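Local coordinates for protein membrane-bound lytic murein transglycosylase (PDB 2PNW) that probably cleaves the glycan strands of peptidoglycan as a lytic transglycosylase of the MltA type, contributing to turnover of the bacterial cell wall, at residues Gly297-Pro305 and Pro315-Leu323. Residues are numbered along the deposited sequence; the frame is centred on the assembly and turned at random.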
ATOM      1  N   GLY A 297      -8.182   0.738   9.075  1.00 16.71           N
ATOM      2  CA  GLY A 297      -8.864  -0.253   9.892  1.00 17.11           C
ATOM      3  C   GLY A 297     -10.344  -0.402   9.595  1.00 17.39           C
ATOM      4  O   GLY A 297     -10.956  -1.338  10.081  1.00 18.02           O
ATOM      5  N   LEU A 298     -10.925   0.532   8.850  1.00 17.16           N
ATOM      6  CA  LEU A 298     -12.356   0.475   8.549  1.00 18.54           C
ATOM      7  C   LEU A 298     -12.643  -0.541   7.443  1.00 18.34           C
ATOM      8  O   LEU A 298     -11.816  -0.704   6.544  1.00 17.81           O
ATOM      9  CB  LEU A 298     -12.853   1.848   8.122  1.00 18.85           C
ATOM     10  CG  LEU A 298     -13.021   2.778   9.316  1.00 21.55           C
ATOM     11  CD1 LEU A 298     -13.130   4.188   8.820  1.00 24.96           C
ATOM     12  CD2 LEU A 298     -14.286   2.355  10.081  1.00 23.69           C
ATOM     13  N   PRO A 299     -13.793  -1.235   7.520  1.00 18.36           N
ATOM     14  CA  PRO A 299     -14.160  -2.169   6.451  1.00 18.22           C
ATOM     15  C   PRO A 299     -14.709  -1.449   5.225  1.00 18.12           C
ATOM     16  O   PRO A 299     -15.462  -0.468   5.359  1.00 17.75           O
ATOM     17  CB  PRO A 299     -15.274  -3.051   7.088  1.00 16.87           C
ATOM     18  CG  PRO A 299     -15.303  -2.655   8.562  1.00 18.54           C
ATOM     19  CD  PRO A 299     -14.797  -1.235   8.604  1.00 18.41           C
ATOM     20  N   PHE A 300     -14.324  -1.942   4.051  1.00 18.48           N
ATOM     21  CA  PHE A 300     -14.841  -1.449   2.781  1.00 19.99           C
ATOM     22  C   PHE A 300     -15.326  -2.645   1.995  1.00 20.16           C
ATOM     23  O   PHE A 300     -14.564  -3.606   1.823  1.00 19.53           O
ATOM     24  CB  PHE A 300     -13.723  -0.777   1.946  1.00 20.15           C
ATOM     25  CG  PHE A 300     -13.322   0.605   2.428  1.00 22.04           C
ATOM     26  CD1 PHE A 300     -13.702   1.742   1.713  1.00 23.96           C
ATOM     27  CD2 PHE A 300     -12.538   0.764   3.570  1.00 20.83           C
ATOM     28  CE1 PHE A 300     -13.313   3.027   2.143  1.00 22.46           C
ATOM     29  CE2 PHE A 300     -12.170   2.044   4.035  1.00 19.88           C
ATOM     30  CZ  PHE A 300     -12.543   3.172   3.309  1.00 20.31           C
ATOM     31  N   PHE A 301     -16.570  -2.586   1.501  1.00 20.60           N
ATOM     32  CA  PHE A 301     -17.044  -3.597   0.549  1.00 20.93           C
ATOM     33  C   PHE A 301     -16.793  -3.087  -0.866  1.00 21.72           C
ATOM     34  O   PHE A 301     -17.248  -1.991  -1.224  1.00 22.32           O
ATOM     35  CB  PHE A 301     -18.529  -3.925   0.762  1.00 20.55           C
ATOM     36  CG  PHE A 301     -19.000  -5.122  -0.049  1.00 20.90           C
ATOM     37  CD1 PHE A 301     -18.818  -6.414   0.417  1.00 22.39           C
ATOM     38  CD2 PHE A 301     -19.623  -4.935  -1.283  1.00 20.60           C
ATOM     39  CE1 PHE A 301     -19.229  -7.521  -0.348  1.00 23.78           C
ATOM     40  CE2 PHE A 301     -20.032  -6.018  -2.039  1.00 20.89           C
ATOM     41  CZ  PHE A 301     -19.852  -7.309  -1.571  1.00 21.31           C
ATOM     42  N   ILE A 302     -16.056  -3.865  -1.660  1.00 22.27           N
ATOM     43  CA  ILE A 302     -15.621  -3.423  -2.975  1.00 22.72           C
ATOM     44  C   ILE A 302     -16.288  -4.306  -4.012  1.00 24.22           C
ATOM     45  O   ILE A 302     -16.192  -5.531  -3.936  1.00 24.34           O
ATOM     46  CB  ILE A 302     -14.071  -3.480  -3.124  1.00 23.38           C
ATOM     47  CG1 ILE A 302     -13.377  -2.649  -2.018  1.00 21.03           C
ATOM     48  CG2 ILE A 302     -13.632  -3.070  -4.538  1.00 22.33           C
ATOM     49  CD1 ILE A 302     -13.774  -1.195  -2.013  1.00 18.71           C
ATOM     50  N   HIS A 303     -17.000  -3.678  -4.945  1.00 25.58           N
ATOM     51  CA  HIS A 303     -17.691  -4.399  -6.012  1.00 27.07           C
ATOM     52  C   HIS A 303     -17.113  -3.969  -7.359  1.00 28.10           C
ATOM     53  O   HIS A 303     -17.305  -2.823  -7.777  1.00 27.85           O
ATOM     54  CB  HIS A 303     -19.204  -4.129  -5.962  1.00 27.71           C
ATOM     55  CG  HIS A 303     -19.976  -4.827  -7.039  1.00 28.29           C
ATOM     56  ND1 HIS A 303     -20.935  -4.191  -7.799  1.00 31.46           N
ATOM     57  CD2 HIS A 303     -19.916  -6.098  -7.498  1.00 30.60           C
ATOM     58  CE1 HIS A 303     -21.444  -5.044  -8.672  1.00 30.58           C
ATOM     59  NE2 HIS A 303     -20.839  -6.208  -8.515  1.00 32.70           N
ATOM     60  N   ALA A 304     -16.398  -4.886  -8.018  1.00 28.60           N
ATOM     61  CA  ALA A 304     -15.727  -4.590  -9.287  1.00 29.98           C
ATOM     62  C   ALA A 304     -16.078  -5.692 -10.266  1.00 30.80           C
ATOM     63  O   ALA A 304     -15.300  -6.631 -10.452  1.00 30.91           O
ATOM     64  CB  ALA A 304     -14.196  -4.481  -9.101  1.00 29.67           C
ATOM     65  N   PRO A 305     -17.273  -5.598 -10.875  1.00 32.18           N
ATOM     66  CA  PRO A 305     -17.789  -6.719 -11.656  1.00 32.77           C
ATOM     67  C   PRO A 305     -16.953  -7.067 -12.902  1.00 32.75           C
ATOM     68  O   PRO A 305     -16.924  -8.231 -13.292  1.00 33.52           O
ATOM     69  CB  PRO A 305     -19.215  -6.267 -12.014  1.00 32.94           C
ATOM     70  CG  PRO A 305     -19.171  -4.798 -11.984  1.00 32.73           C
ATOM     71  CD  PRO A 305     -18.216  -4.460 -10.864  1.00 32.18           C
ATOM     72  N   PRO A 315     -17.255 -12.248 -10.634  1.00 35.34           N
ATOM     73  CA  PRO A 315     -17.004 -10.855 -10.286  1.00 33.69           C
ATOM     74  C   PRO A 315     -16.430 -10.663  -8.876  1.00 32.21           C
ATOM     75  O   PRO A 315     -16.798 -11.377  -7.942  1.00 31.56           O
ATOM     76  CB  PRO A 315     -18.387 -10.205 -10.396  1.00 34.29           C
ATOM     77  CG  PRO A 315     -19.360 -11.326 -10.292  1.00 35.10           C
ATOM     78  CD  PRO A 315     -18.683 -12.493 -10.911  1.00 35.33           C
ATOM     79  N   PHE A 316     -15.520  -9.703  -8.754  1.00 30.20           N
ATOM     80  CA  PHE A 316     -14.935  -9.318  -7.471  1.00 28.27           C
ATOM     81  C   PHE A 316     -15.993  -8.590  -6.641  1.00 27.42           C
ATOM     82  O   PHE A 316     -16.515  -7.558  -7.059  1.00 26.99           O
ATOM     83  CB  PHE A 316     -13.736  -8.388  -7.749  1.00 28.08           C
ATOM     84  CG  PHE A 316     -12.910  -8.058  -6.525  1.00 27.32           C
ATOM     85  CD1 PHE A 316     -11.762  -8.786  -6.244  1.00 26.14           C
ATOM     86  CD2 PHE A 316     -13.265  -7.006  -5.678  1.00 27.76           C
ATOM     87  CE1 PHE A 316     -10.969  -8.491  -5.125  1.00 26.11           C
ATOM     88  CE2 PHE A 316     -12.471  -6.703  -4.548  1.00 26.28           C
ATOM     89  CZ  PHE A 316     -11.322  -7.458  -4.283  1.00 26.39           C
ATOM     90  N   ALA A 317     -16.319  -9.133  -5.476  1.00 27.04           N
ATOM     91  CA  ALA A 317     -17.274  -8.503  -4.566  1.00 26.13           C
ATOM     92  C   ALA A 317     -16.994  -9.008  -3.165  1.00 24.94           C
ATOM     93  O   ALA A 317     -17.475 -10.073  -2.782  1.00 25.01           O
ATOM     94  CB  ALA A 317     -18.733  -8.826  -4.975  1.00 26.70           C
ATOM     95  N   ARG A 318     -16.223  -8.242  -2.392  1.00 23.34           N
ATOM     96  CA  ARG A 318     -15.807  -8.726  -1.079  1.00 22.60           C
ATOM     97  C   ARG A 318     -15.578  -7.599  -0.100  1.00 20.89           C
ATOM     98  O   ARG A 318     -15.319  -6.463  -0.492  1.00 20.79           O
ATOM     99  CB  ARG A 318     -14.550  -9.608  -1.180  1.00 22.26           C
ATOM    100  CG  ARG A 318     -13.306  -8.916  -1.651  1.00 23.32           C
ATOM    101  CD  ARG A 318     -12.128  -9.890  -1.744  1.00 24.52           C
ATOM    102  NE  ARG A 318     -12.188 -10.751  -2.936  1.00 26.15           N
ATOM    103  CZ  ARG A 318     -11.138 -11.410  -3.440  1.00 29.64           C
ATOM    104  NH1 ARG A 318      -9.938 -11.315  -2.869  1.00 24.92           N
ATOM    105  NH2 ARG A 318     -11.281 -12.172  -4.523  1.00 29.53           N
ATOM    106  N   LEU A 319     -15.719  -7.934   1.175  1.00 20.42           N
ATOM    107  CA  LEU A 319     -15.407  -7.026   2.273  1.00 19.49           C
ATOM    108  C   LEU A 319     -13.922  -7.063   2.584  1.00 19.30           C
ATOM    109  O   LEU A 319     -13.325  -8.144   2.706  1.00 19.38           O
ATOM    110  CB  LEU A 319     -16.196  -7.410   3.516  1.00 19.56           C
ATOM    111  CG  LEU A 319     -16.176  -6.389   4.673  1.00 20.09           C
ATOM    112  CD1 LEU A 319     -16.795  -5.034   4.243  1.00 19.80           C
ATOM    113  CD2 LEU A 319     -16.916  -6.954   5.851  1.00 21.05           C
ATOM    114  N   MET A 320     -13.342  -5.877   2.736  1.00 18.38           N
ATOM    115  CA  MET A 320     -11.896  -5.753   2.920  1.00 18.23           C
ATOM    116  C   MET A 320     -11.645  -4.792   4.070  1.00 18.83           C
ATOM    117  O   MET A 320     -12.567  -4.131   4.540  1.00 18.61           O
ATOM    118  CB  MET A 320     -11.252  -5.219   1.623  1.00 18.23           C
ATOM    119  CG  MET A 320     -11.549  -6.057   0.316  1.00 18.59           C
ATOM    120  SD  MET A 320     -10.725  -5.352  -1.144  1.00 15.21           S
ATOM    121  CE  MET A 320      -9.123  -6.105  -0.848  1.00 18.71           C
ATOM    122  N   LEU A 321     -10.405  -4.729   4.558  1.00 18.69           N
ATOM    123  CA  LEU A 321     -10.066  -3.710   5.536  1.00 17.78           C
ATOM    124  C   LEU A 321      -9.035  -2.773   4.949  1.00 17.71           C
ATOM    125  O   LEU A 321      -8.151  -3.202   4.204  1.00 16.96           O
ATOM    126  CB  LEU A 321      -9.534  -4.317   6.832  1.00 18.30           C
ATOM    127  CG  LEU A 321     -10.532  -5.185   7.621  1.00 17.96           C
ATOM    128  CD1 LEU A 321      -9.762  -5.994   8.645  1.00 17.62           C
ATOM    129  CD2 LEU A 321     -11.579  -4.311   8.296  1.00 20.48           C
ATOM    130  N   ALA A 322      -9.154  -1.490   5.296  1.00 17.32           N
ATOM    131  CA  ALA A 322      -8.177  -0.478   4.852  1.00 17.06           C
ATOM    132  C   ALA A 322      -6.924  -0.593   5.703  1.00 16.94           C
ATOM    133  O   ALA A 322      -6.913  -0.142   6.843  1.00 17.45           O
ATOM    134  CB  ALA A 322      -8.778   0.926   4.987  1.00 16.92           C
ATOM    135  N   LEU A 323      -5.877  -1.223   5.169  1.00 16.26           N
ATOM    136  CA  LEU A 323      -4.711  -1.537   5.993  1.00 16.64           C
ATOM    137  C   LEU A 323      -3.412  -0.939   5.431  1.00 16.56           C
ATOM    138  O   LEU A 323      -2.329  -1.201   5.948  1.00 16.79           O
ATOM    139  CB  LEU A 323      -4.572  -3.064   6.147  1.00 16.53           C
ATOM    140  CG  LEU A 323      -5.687  -3.709   7.003  1.00 18.48           C
ATOM    141  CD1 LEU A 323      -5.496  -5.202   6.936  1.00 20.57           C
ATOM    142  CD2 LEU A 323      -5.627  -3.210   8.442  1.00 19.04           C
TER
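Paired N-H and C=O groups join Phe300 to Met320 and Ile302 to Arg318, and seven backbone hydrogen bonds in all join 297-305 to 315-323, binding strand 299-304 antiparallel to strand 316-323 and running on into the loop at Gly297 and Leu298. The straightest, at 173°, runs from Ile302 N to Arg318 O over 2.9 Å; the last at the Gly297 end joins Gly297 N to Ala322 O at 2.7 Å. Gly297 O, by contrast, is buried without a polar partner, and Leu321 CD2 lies 3.5 Å from it. On the face bearing Phe301, that ring swings across the neighbouring strand, with CG anti to the backbone N (chi1 -171°), and lays one face over Arg318 N while CZ reaches Ala317 CB at 3.9 Å. Leu319 CD1 wedges between Pro299 CB and Phe301 CB. On the other face Ile302 and Phe316 run side by side, and Ile302 CB and Met320 SD both meet the ring edge in its plane. Phe316 CE1 sits 3.3 Å above the guanidinium plane of Arg318, whose NH2 forms a salt bridge with Asp311 and whose NH1 bonds to Gly284 O. Helix 28-39 packs on Leu319 and Leu321, and Leu287 on Phe300, Ile302 and Met320. This twisted beta hairpin belongs to the 3D domain, whose clan is that of the double-psi beta-barrels.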